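Local coordinates for transposon Tn7 transposition protein TnsA (Escherichia coli, PDB 1T0F), which cuts the 5' DNA strands at the ends of transposon Tn7 and, together with TnsB, forms the transposase that moves the element, at residues Leu67-Ser72 / Thr116-Asp121; Ile50-His53 / Val58-Leu61; Ala131-Pro136 / Glu150-Tyr155. All coordinates share one frame; numbering follows the deposited sequence.

The three contacts follow one another along the chain, contact 2 first, then contact 1, then contact 3. Contact 2 is the hairpin of strands 48-51 and 58-61, which leads straight into helix 64-75 of contact 1. Their centres are about 10 Å apart, and Phe70 of the helix packs on the hairpin. Contacts 1 and 3, with centres about 13 Å apart, share the mixed sheet, where strands 115-122 and 129-134 are neighbours, and both reach the same magnesium ion. Contacts 2 and 3 have centres about 22 Å apart and do not touch. Helix 64-75 and helix 143-159 both pack on the sheet that carries the metal ligands, and the hairpin lies against helix 64-75.

Contact 1: Leu67-Ser72 / Thr116-Asp121; sequences LAVFLS and TDFLVD. With MG (magnesium ion), chain E.
The Phe118 ring meets helix 64-75 at Val69 and Phe70. Its CE2 corner lies 3.6 Å from Val69 CG1. The two side chains meet at a slant. Val69 CB is nearly as close to Phe118 CE2, at 3.7 Å, so the valine touches with its stem as well as one methyl. CG1 is anti to the backbone N (chi1 176°), and this branch also passes Phe118 CD2. Phe70 meets the ring at its CZ and CE1 atoms. Its CB is 4.2 Å from Phe118 CE1, and its backbone N is 4.0 Å from Phe118 CZ. The Phe70 ring itself leads away from the strand, to His59 of the hairpin. No hydrogen bond joins the two segments, and the touching residues are all buried.

This is a helix packed on the central sheet of a PD-(D/E)XK nuclease fold, the restriction-enzyme-like core of TnsA. A classic beta bulge sets Asp117 and Phe118 together opposite Ile132, and the strand bends there. Phe118 goes to the helix, while Asp117, an active-site residue, binds the magnesium ion through OD2 at 2.4 Å. Gln133 and Val134 share that ion. Val69 and Phe118 also pack on the side chain of Val134, so the apolar contact adjoins a residue whose backbone O binds the ion. Farther along the helix, Ser72 OG donates to Ala68 O at 2.8 Å. Ser72 N reaches the same oxygen from the opposite face of the carbonyl plane.

Contact 2: Ile50-His53 / Val58-Leu61; sequences IYSH and VHHL
Ile50 and His59 form an antiparallel hydrogen-bonded pair, with both backbone bonds made. His59 N donates to Ile50 O at 2.7 Å, and Ile50 N donates to His59 O at 3.1 Å. Tyr51 and Val58 follow as a non-hydrogen-bonded pair. Val58 CA makes a CA-H...O contact with Ile50 O, the two atoms 3.4 Å apart. The strands make a beta hairpin, with a short loop between Tyr51 and Val58. The side chains of Ile50 and His59 lie on one face, which packs on helix 64-75.

On that face, the Ile50 CG2 branch meets Leu61 CD1 at 3.7 Å, the two side chains crossing at a slant. Leu61 also lies near Glu66, an active-site residue, and packs on Phe70, as does Ile50. The His59 ring reaches across to Ser52, with CG beside its own backbone N (chi1 -64°). Ile50 O lies at the edge of this ring, in its plane. His59 NE2 comes 3.1 Å from Ser52 CB, a close approach to a carbon. The polar bonds of both side chains go to other residues. His59 NE2 pairs with Thr55, ND1 with Glu84, and Ser52 OG with Glu74. Bonds at both ring nitrogens fix the rotation of the imidazole. On the other face, Val58 CG2 lies near the plane of the Tyr51 ring, at its edge, 4.4 Å from CD1.

Contact 3: Ala131-Pro136 / Glu150-Tyr155; sequences AIQVKP and ELERRY. With MG (magnesium ion), chain E.
Glu152 OE2 is a buried oxygen with several partners. Gln133 NE2 gives it a hydrogen bond of 2.9 Å across the contact, and Thr116 OG1 is hydrogen-bonded to it as well. Trp163 NE1 adds a weak bond. Strand 129-134, helix 143-159 and strand 163-166 form a beta-alpha-beta unit of the PD-(D/E)XK nuclease fold, and the Gln133-Glu152 bond joins its first strand to its helix.

The Gln133 amide reaches the syn side of OE2; the N-H...O angle is 144°, so the bond is bent. The side chains cross at about a right angle, and the amide and carboxylate planes are 75° apart. Glu152 stretches straight out from the helix, with CG anti to the backbone N. Gln133 instead bends at chi2 (66°). Its CB and CG lie alongside the carboxylate, CG 3.4 Å from Glu152 OE1. The other end of the Gln133 amide binds the magnesium ion, with OE1 at 2.5 Å. Glu152 is thus a second-shell residue: by holding NE2 it probably helps turn OE1 to the metal. Val134 O binds the same ion at 2.4 Å, and Asp117 and two waters join them.

On the helix, Glu150 is held by two arginines. Arg153 grips it side-on, with NE to OE1 and NH2 to OE2, and Arg154 NE takes the anti side of OE2. A salt bridge joins Arg154 to an acidic residue of another protein chain. Water 2 is one of the magnesium ligands. The active-site residue Lys135 donates to it, with Lys135 NZ 2.7 Å from the oxygen of water 2.

Contact 1: Leu67-Ser72 / Thr116-Asp121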
loop_
_atom_site.group_PDB
_atom_site.type_symbol
_atom_site.label_atom_id
_atom_site.label_comp_id
_atom_site.label_asym_id
_atom_site.label_seq_id
_atom_site.Cartn_x
_atom_site.Cartn_y
_atom_site.Cartn_z
ATOM N N LEU A 67 0.036 2.224 3.881
ATOM C CA LEU A 67 1.313 1.874 4.501
ATOM C C LEU A 67 1.239 0.435 5.024
ATOM O O LEU A 67 2.166 -0.359 4.829
ATOM C CB LEU A 67 1.621 2.819 5.671
ATOM C CG LEU A 67 2.831 2.474 6.551
ATOM C CD1 LEU A 67 4.113 2.550 5.726
ATOM C CD2 LEU A 67 2.892 3.442 7.732
ATOM N N ALA A 68 0.139 0.098 5.694
ATOM C CA ALA A 68 -0.013 -1.256 6.237
ATOM C C ALA A 68 0.029 -2.324 5.137
ATOM O O ALA A 68 0.661 -3.372 5.294
ATOM C CB ALA A 68 -1.314 -1.359 7.023
ATOM N N VAL A 69 -0.641 -2.059 4.021
ATOM C CA VAL A 69 -0.655 -3.003 2.911
ATOM C C VAL A 69 0.738 -3.100 2.290
ATOM O O VAL A 69 1.203 -4.194 1.966
ATOM C CB VAL A 69 -1.687 -2.588 1.824
ATOM C CG1 VAL A 69 -1.613 -3.542 0.643
ATOM C CG2 VAL A 69 -3.098 -2.601 2.415
ATOM N N PHE A 70 1.407 -1.962 2.131
ATOM C CA PHE A 70 2.753 -1.963 1.571
ATOM C C PHE A 70 3.712 -2.796 2.432
ATOM O O PHE A 70 4.433 -3.648 1.919
ATOM C CB PHE A 70 3.308 -0.540 1.468
ATOM C CG PHE A 70 4.763 -0.496 1.095
ATOM C CD1 PHE A 70 5.157 -0.599 -0.232
ATOM C CD2 PHE A 70 5.745 -0.441 2.083
ATOM C CE1 PHE A 70 6.510 -0.652 -0.572
ATOM C CE2 PHE A 70 7.096 -0.496 1.758
ATOM C CZ PHE A 70 7.478 -0.603 0.423
ATOM N N LEU A 71 3.729 -2.543 3.736
ATOM C CA LEU A 71 4.624 -3.291 4.622
ATOM C C LEU A 71 4.330 -4.792 4.564
ATOM O O LEU A 71 5.248 -5.619 4.609
ATOM C CB LEU A 71 4.498 -2.776 6.058
ATOM C CG LEU A 71 4.972 -1.337 6.299
ATOM C CD1 LEU A 71 4.587 -0.886 7.706
ATOM C CD2 LEU A 71 6.478 -1.255 6.105
ATOM N N SER A 72 3.055 -5.145 4.462
ATOM C CA SER A 72 2.663 -6.551 4.375
ATOM C C SER A 72 3.156 -7.168 3.063
ATOM O O SER A 72 3.595 -8.322 3.040
ATOM C CB SER A 72 1.137 -6.691 4.477
ATOM O OG SER A 72 0.647 -6.118 5.682
ATOM N N THR A 116 -5.352 2.432 -9.199
ATOM C CA THR A 116 -5.499 1.301 -8.292
ATOM C C THR A 116 -4.322 1.425 -7.335
ATOM O O THR A 116 -3.183 1.614 -7.762
ATOM C CB THR A 116 -5.459 -0.032 -9.070
ATOM O OG1 THR A 116 -6.667 -0.159 -9.828
ATOM C CG2 THR A 116 -5.353 -1.221 -8.115
ATOM N N ASP A 117 -4.592 1.323 -6.040
ATOM C CA ASP A 117 -3.547 1.522 -5.060
ATOM C C ASP A 117 -2.278 0.705 -5.227
ATOM O O ASP A 117 -1.193 1.245 -5.025
ATOM C CB ASP A 117 -4.123 1.370 -3.656
ATOM C CG ASP A 117 -5.247 2.371 -3.398
ATOM O OD1 ASP A 117 -5.201 3.472 -3.992
ATOM O OD2 ASP A 117 -6.169 2.069 -2.621
ATOM N N PHE A 118 -2.404 -0.570 -5.594
ATOM C CA PHE A 118 -1.224 -1.423 -5.794
ATOM C C PHE A 118 -1.420 -2.450 -6.897
ATOM O O PHE A 118 -2.451 -3.123 -6.953
ATOM C CB PHE A 118 -0.877 -2.222 -4.525
ATOM C CG PHE A 118 -0.570 -1.386 -3.319
ATOM C CD1 PHE A 118 0.706 -0.862 -3.116
ATOM C CD2 PHE A 118 -1.549 -1.163 -2.350
ATOM C CE1 PHE A 118 1.004 -0.130 -1.961
ATOM C CE2 PHE A 118 -1.264 -0.435 -1.193
ATOM C CZ PHE A 118 0.016 0.084 -0.994
ATOM N N LEU A 119 -0.432 -2.571 -7.775
ATOM C CA LEU A 119 -0.454 -3.595 -8.816
ATOM C C LEU A 119 0.771 -4.408 -8.407
ATOM O O LEU A 119 1.885 -3.886 -8.369
ATOM C CB LEU A 119 -0.268 -3.008 -10.218
ATOM C CG LEU A 119 -0.127 -4.089 -11.297
ATOM C CD1 LEU A 119 -1.368 -4.968 -11.336
ATOM C CD2 LEU A 119 0.092 -3.436 -12.661
ATOM N N VAL A 120 0.560 -5.680 -8.096
ATOM C CA VAL A 120 1.641 -6.517 -7.584
ATOM C C VAL A 120 2.019 -7.658 -8.506
ATOM O O VAL A 120 1.149 -8.312 -9.083
ATOM C CB VAL A 120 1.228 -7.107 -6.197
ATOM C CG1 VAL A 120 2.399 -7.869 -5.549
ATOM C CG2 VAL A 120 0.752 -5.977 -5.278
ATOM N N ASP A 121 3.329 -7.875 -8.642
ATOM C CA ASP A 121 3.869 -8.963 -9.455
ATOM C C ASP A 121 4.598 -9.918 -8.504
ATOM O O ASP A 121 5.362 -9.480 -7.654
ATOM C CB ASP A 121 4.862 -8.425 -10.489
ATOM C CG ASP A 121 4.182 -7.664 -11.613
ATOM O OD1 ASP A 121 3.436 -8.293 -12.388
ATOM O OD2 ASP A 121 4.393 -6.440 -11.718
HETATM MG MG MG E . -7.813 3.692 -1.972
HETATM O O HOH W 1 -6.274 5.018 -0.422
HETATM O O HOH W 2 -9.421 5.453 -1.476
#

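Contact 2: Ile50-His53 / Val58-Leu61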
loop_
_atom_site.group_PDB
_atom_site.type_symbol
_atom_site.label_atom_id
_atom_site.label_comp_id
_atom_site.label_asym_id
_atom_site.label_seq_id
_atom_site.Cartn_x
_atom_site.Cartn_y
_atom_site.Cartn_z
ATOM N N ILE A 50 8.416 5.618 1.709
ATOM C CA ILE A 50 9.170 4.515 2.271
ATOM C C ILE A 50 9.999 3.745 1.255
ATOM O O ILE A 50 9.554 3.452 0.146
ATOM C CB ILE A 50 8.221 3.551 3.031
ATOM C CG1 ILE A 50 9.028 2.463 3.748
ATOM C CG2 ILE A 50 7.230 2.931 2.073
ATOM C CD1 ILE A 50 8.237 1.749 4.827
ATOM N N TYR A 51 11.220 3.426 1.661
ATOM C CA TYR A 51 12.144 2.690 0.810
ATOM C C TYR A 51 11.760 1.214 0.765
ATOM O O TYR A 51 11.319 0.646 1.771
ATOM C CB TYR A 51 13.567 2.845 1.349
ATOM C CG TYR A 51 14.604 2.121 0.533
ATOM C CD1 TYR A 51 15.012 2.612 -0.704
ATOM C CD2 TYR A 51 15.171 0.929 0.991
ATOM C CE1 TYR A 51 15.964 1.937 -1.470
ATOM C CE2 TYR A 51 16.121 0.247 0.233
ATOM C CZ TYR A 51 16.510 0.759 -0.995
ATOM O OH TYR A 51 17.453 0.094 -1.748
ATOM N N SER A 52 11.927 0.601 -0.403
ATOM C CA SER A 52 11.612 -0.816 -0.598
ATOM C C SER A 52 12.854 -1.588 -1.018
ATOM O O SER A 52 13.563 -1.158 -1.925
ATOM C CB SER A 52 10.558 -0.985 -1.691
ATOM O OG SER A 52 10.609 -2.294 -2.251
ATOM N N HIS A 53 13.115 -2.722 -0.366
ATOM C CA HIS A 53 14.272 -3.536 -0.739
ATOM C C HIS A 53 13.964 -4.264 -2.042
ATOM O O HIS A 53 14.863 -4.538 -2.839
ATOM C CB HIS A 53 14.599 -4.576 0.339
ATOM C CG HIS A 53 15.015 -3.988 1.649
ATOM N ND1 HIS A 53 15.736 -4.699 2.584
ATOM C CD2 HIS A 53 14.771 -2.777 2.204
ATOM C CE1 HIS A 53 15.916 -3.953 3.659
ATOM N NE2 HIS A 53 15.339 -2.782 3.454
ATOM N N VAL A 58 11.737 4.561 -3.520
ATOM C CA VAL A 58 11.108 5.163 -2.352
ATOM C C VAL A 58 9.659 5.256 -2.836
ATOM O O VAL A 58 9.360 5.979 -3.794
ATOM C CB VAL A 58 11.634 6.584 -2.047
ATOM C CG1 VAL A 58 10.704 7.271 -1.045
ATOM C CG2 VAL A 58 13.043 6.505 -1.469
ATOM N N HIS A 59 8.768 4.507 -2.194
ATOM C CA HIS A 59 7.369 4.485 -2.595
ATOM C C HIS A 59 6.546 5.610 -1.992
ATOM O O HIS A 59 6.897 6.167 -0.955
ATOM C CB HIS A 59 6.736 3.145 -2.214
ATOM C CG HIS A 59 7.333 1.974 -2.928
ATOM N ND1 HIS A 59 6.648 1.254 -3.883
ATOM C CD2 HIS A 59 8.562 1.411 -2.840
ATOM C CE1 HIS A 59 7.430 0.295 -4.352
ATOM N NE2 HIS A 59 8.596 0.370 -3.735
ATOM N N HIS A 60 5.435 5.911 -2.658
ATOM C CA HIS A 60 4.504 6.955 -2.239
ATOM C C HIS A 60 3.198 6.344 -1.781
ATOM O O HIS A 60 2.430 5.841 -2.597
ATOM C CB HIS A 60 4.211 7.893 -3.403
ATOM C CG HIS A 60 5.349 8.799 -3.743
ATOM N ND1 HIS A 60 5.402 10.111 -3.327
ATOM C CD2 HIS A 60 6.490 8.575 -4.436
ATOM C CE1 HIS A 60 6.527 10.659 -3.751
ATOM N NE2 HIS A 60 7.205 9.748 -4.426
ATOM N N LEU A 61 2.948 6.406 -0.479
ATOM C CA LEU A 61 1.731 5.856 0.098
ATOM C C LEU A 61 0.924 7.036 0.638
ATOM O O LEU A 61 1.465 7.902 1.333
ATOM C CB LEU A 61 2.098 4.866 1.207
ATOM C CG LEU A 61 3.135 3.837 0.722
ATOM C CD1 LEU A 61 3.570 2.947 1.883
ATOM C CD2 LEU A 61 2.557 3.014 -0.407
#

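Contact 3: Ala131-Pro136 / Glu150-Tyr155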
loop_
_atom_site.group_PDB
_atom_site.type_symbol
_atom_site.label_atom_id
_atom_site.label_comp_id
_atom_site.label_asym_id
_atom_site.label_seq_id
_atom_site.Cartn_x
_atom_site.Cartn_y
_atom_site.Cartn_z
ATOM N N ALA A 131 -4.170 -7.042 -8.333
ATOM C CA ALA A 131 -4.316 -5.630 -8.023
ATOM C C ALA A 131 -5.104 -5.454 -6.737
ATOM O O ALA A 131 -5.953 -6.278 -6.401
ATOM C CB ALA A 131 -5.022 -4.909 -9.190
ATOM N N ILE A 132 -4.814 -4.373 -6.020
ATOM C CA ILE A 132 -5.489 -4.084 -4.763
ATOM C C ILE A 132 -5.932 -2.629 -4.648
ATOM O O ILE A 132 -5.175 -1.712 -4.977
ATOM C CB ILE A 132 -4.560 -4.356 -3.542
ATOM C CG1 ILE A 132 -4.263 -5.853 -3.413
ATOM C CG2 ILE A 132 -5.212 -3.830 -2.253
ATOM C CD1 ILE A 132 -3.468 -6.203 -2.166
ATOM N N GLN A 133 -7.171 -2.428 -4.202
ATOM C CA GLN A 133 -7.673 -1.088 -3.923
ATOM C C GLN A 133 -7.888 -1.118 -2.402
ATOM O O GLN A 133 -8.496 -2.051 -1.867
ATOM C CB GLN A 133 -9.006 -0.800 -4.634
ATOM C CG GLN A 133 -9.626 0.546 -4.221
ATOM C CD GLN A 133 -8.808 1.760 -4.651
ATOM O OE1 GLN A 133 -8.880 2.825 -4.028
ATOM N NE2 GLN A 133 -8.045 1.614 -5.725
ATOM N N VAL A 134 -7.366 -0.109 -1.721
ATOM C CA VAL A 134 -7.453 0.019 -0.272
ATOM C C VAL A 134 -8.576 0.998 0.109
ATOM O O VAL A 134 -8.646 2.096 -0.427
ATOM C CB VAL A 134 -6.101 0.530 0.251
ATOM C CG1 VAL A 134 -6.179 0.843 1.689
ATOM C CG2 VAL A 134 -5.023 -0.515 -0.023
ATOM N N LYS A 135 -9.455 0.600 1.024
ATOM C CA LYS A 135 -10.564 1.464 1.438
ATOM C C LYS A 135 -10.916 1.314 2.904
ATOM O O LYS A 135 -10.788 0.227 3.464
ATOM C CB LYS A 135 -11.846 1.112 0.668
ATOM C CG LYS A 135 -11.880 1.476 -0.806
ATOM C CD LYS A 135 -11.859 2.981 -0.999
ATOM C CE LYS A 135 -11.927 3.329 -2.478
ATOM N NZ LYS A 135 -11.748 4.789 -2.715
ATOM N N PRO A 136 -11.336 2.412 3.554
ATOM C CA PRO A 136 -11.715 2.282 4.960
ATOM C C PRO A 136 -12.979 1.433 4.836
ATOM O O PRO A 136 -13.726 1.592 3.872
ATOM C CB PRO A 136 -12.048 3.715 5.367
ATOM C CG PRO A 136 -11.133 4.525 4.506
ATOM C CD PRO A 136 -11.231 3.829 3.166
ATOM N N GLU A 150 -16.798 -0.281 -8.680
ATOM C CA GLU A 150 -17.329 -1.140 -9.741
ATOM C C GLU A 150 -16.597 -0.858 -11.058
ATOM O O GLU A 150 -16.299 -1.777 -11.828
ATOM C CB GLU A 150 -18.840 -0.922 -9.907
ATOM C CG GLU A 150 -19.503 -1.715 -11.027
ATOM C CD GLU A 150 -19.332 -3.223 -10.905
ATOM O OE1 GLU A 150 -18.954 -3.716 -9.813
ATOM O OE2 GLU A 150 -19.598 -3.920 -11.908
ATOM N N LEU A 151 -16.310 0.412 -11.328
ATOM C CA LEU A 151 -15.584 0.757 -12.557
ATOM C C LEU A 151 -14.225 0.060 -12.541
ATOM O O LEU A 151 -13.798 -0.550 -13.528
ATOM C CB LEU A 151 -15.350 2.266 -12.643
ATOM C CG LEU A 151 -16.562 3.166 -12.890
ATOM C CD1 LEU A 151 -16.103 4.622 -12.918
ATOM C CD2 LEU A 151 -17.236 2.780 -14.212
ATOM N N GLU A 152 -13.548 0.178 -11.405
ATOM C CA GLU A 152 -12.230 -0.417 -11.214
ATOM C C GLU A 152 -12.306 -1.940 -11.325
ATOM O O GLU A 152 -11.443 -2.573 -11.942
ATOM C CB GLU A 152 -11.685 -0.011 -9.840
ATOM C CG GLU A 152 -10.240 -0.414 -9.599
ATOM C CD GLU A 152 -9.718 0.044 -8.247
ATOM O OE1 GLU A 152 -10.481 0.683 -7.483
ATOM O OE2 GLU A 152 -8.538 -0.235 -7.953
ATOM N N ARG A 153 -13.337 -2.526 -10.721
ATOM C CA ARG A 153 -13.504 -3.974 -10.768
ATOM C C ARG A 153 -13.614 -4.440 -12.212
ATOM O O ARG A 153 -12.925 -5.375 -12.628
ATOM C CB ARG A 153 -14.754 -4.398 -9.996
ATOM C CG ARG A 153 -14.939 -5.913 -9.918
ATOM C CD ARG A 153 -16.321 -6.266 -9.367
ATOM N NE ARG A 153 -17.387 -6.021 -10.341
ATOM C CZ ARG A 153 -17.651 -6.810 -11.380
ATOM N NH1 ARG A 153 -16.931 -7.907 -11.597
ATOM N NH2 ARG A 153 -18.632 -6.498 -12.215
ATOM N N ARG A 154 -14.479 -3.783 -12.981
ATOM C CA ARG A 154 -14.672 -4.137 -14.382
ATOM C C ARG A 154 -13.397 -3.979 -15.196
ATOM O O ARG A 154 -13.118 -4.785 -16.085
ATOM C CB ARG A 154 -15.787 -3.280 -14.997
ATOM C CG ARG A 154 -17.151 -3.577 -14.412
ATOM C CD ARG A 154 -18.248 -2.800 -15.133
ATOM N NE ARG A 154 -19.565 -3.113 -14.587
ATOM C CZ ARG A 154 -20.629 -3.407 -15.328
ATOM N NH1 ARG A 154 -20.533 -3.429 -16.650
ATOM N NH2 ARG A 154 -21.787 -3.693 -14.747
ATOM N N TYR A 155 -12.628 -2.942 -14.889
ATOM C CA TYR A 155 -11.376 -2.677 -15.590
ATOM C C TYR A 155 -10.444 -3.881 -15.494
ATOM O O TYR A 155 -9.984 -4.418 -16.505
ATOM C CB TYR A 155 -10.671 -1.465 -14.976
ATOM C CG TYR A 155 -9.385 -1.078 -15.680
ATOM C CD1 TYR A 155 -9.407 -0.248 -16.804
ATOM C CD2 TYR A 155 -8.147 -1.543 -15.228
ATOM C CE1 TYR A 155 -8.233 0.111 -17.456
ATOM C CE2 TYR A 155 -6.963 -1.192 -15.881
ATOM C CZ TYR A 155 -7.021 -0.359 -16.995
ATOM O OH TYR A 155 -5.871 0.023 -17.641
HETATM MG MG MG E . -7.813 3.692 -1.972
HETATM O O HOH W 2 -9.421 5.453 -1.476
HETATM O O HOH W 1 -6.274 5.018 -0.422
#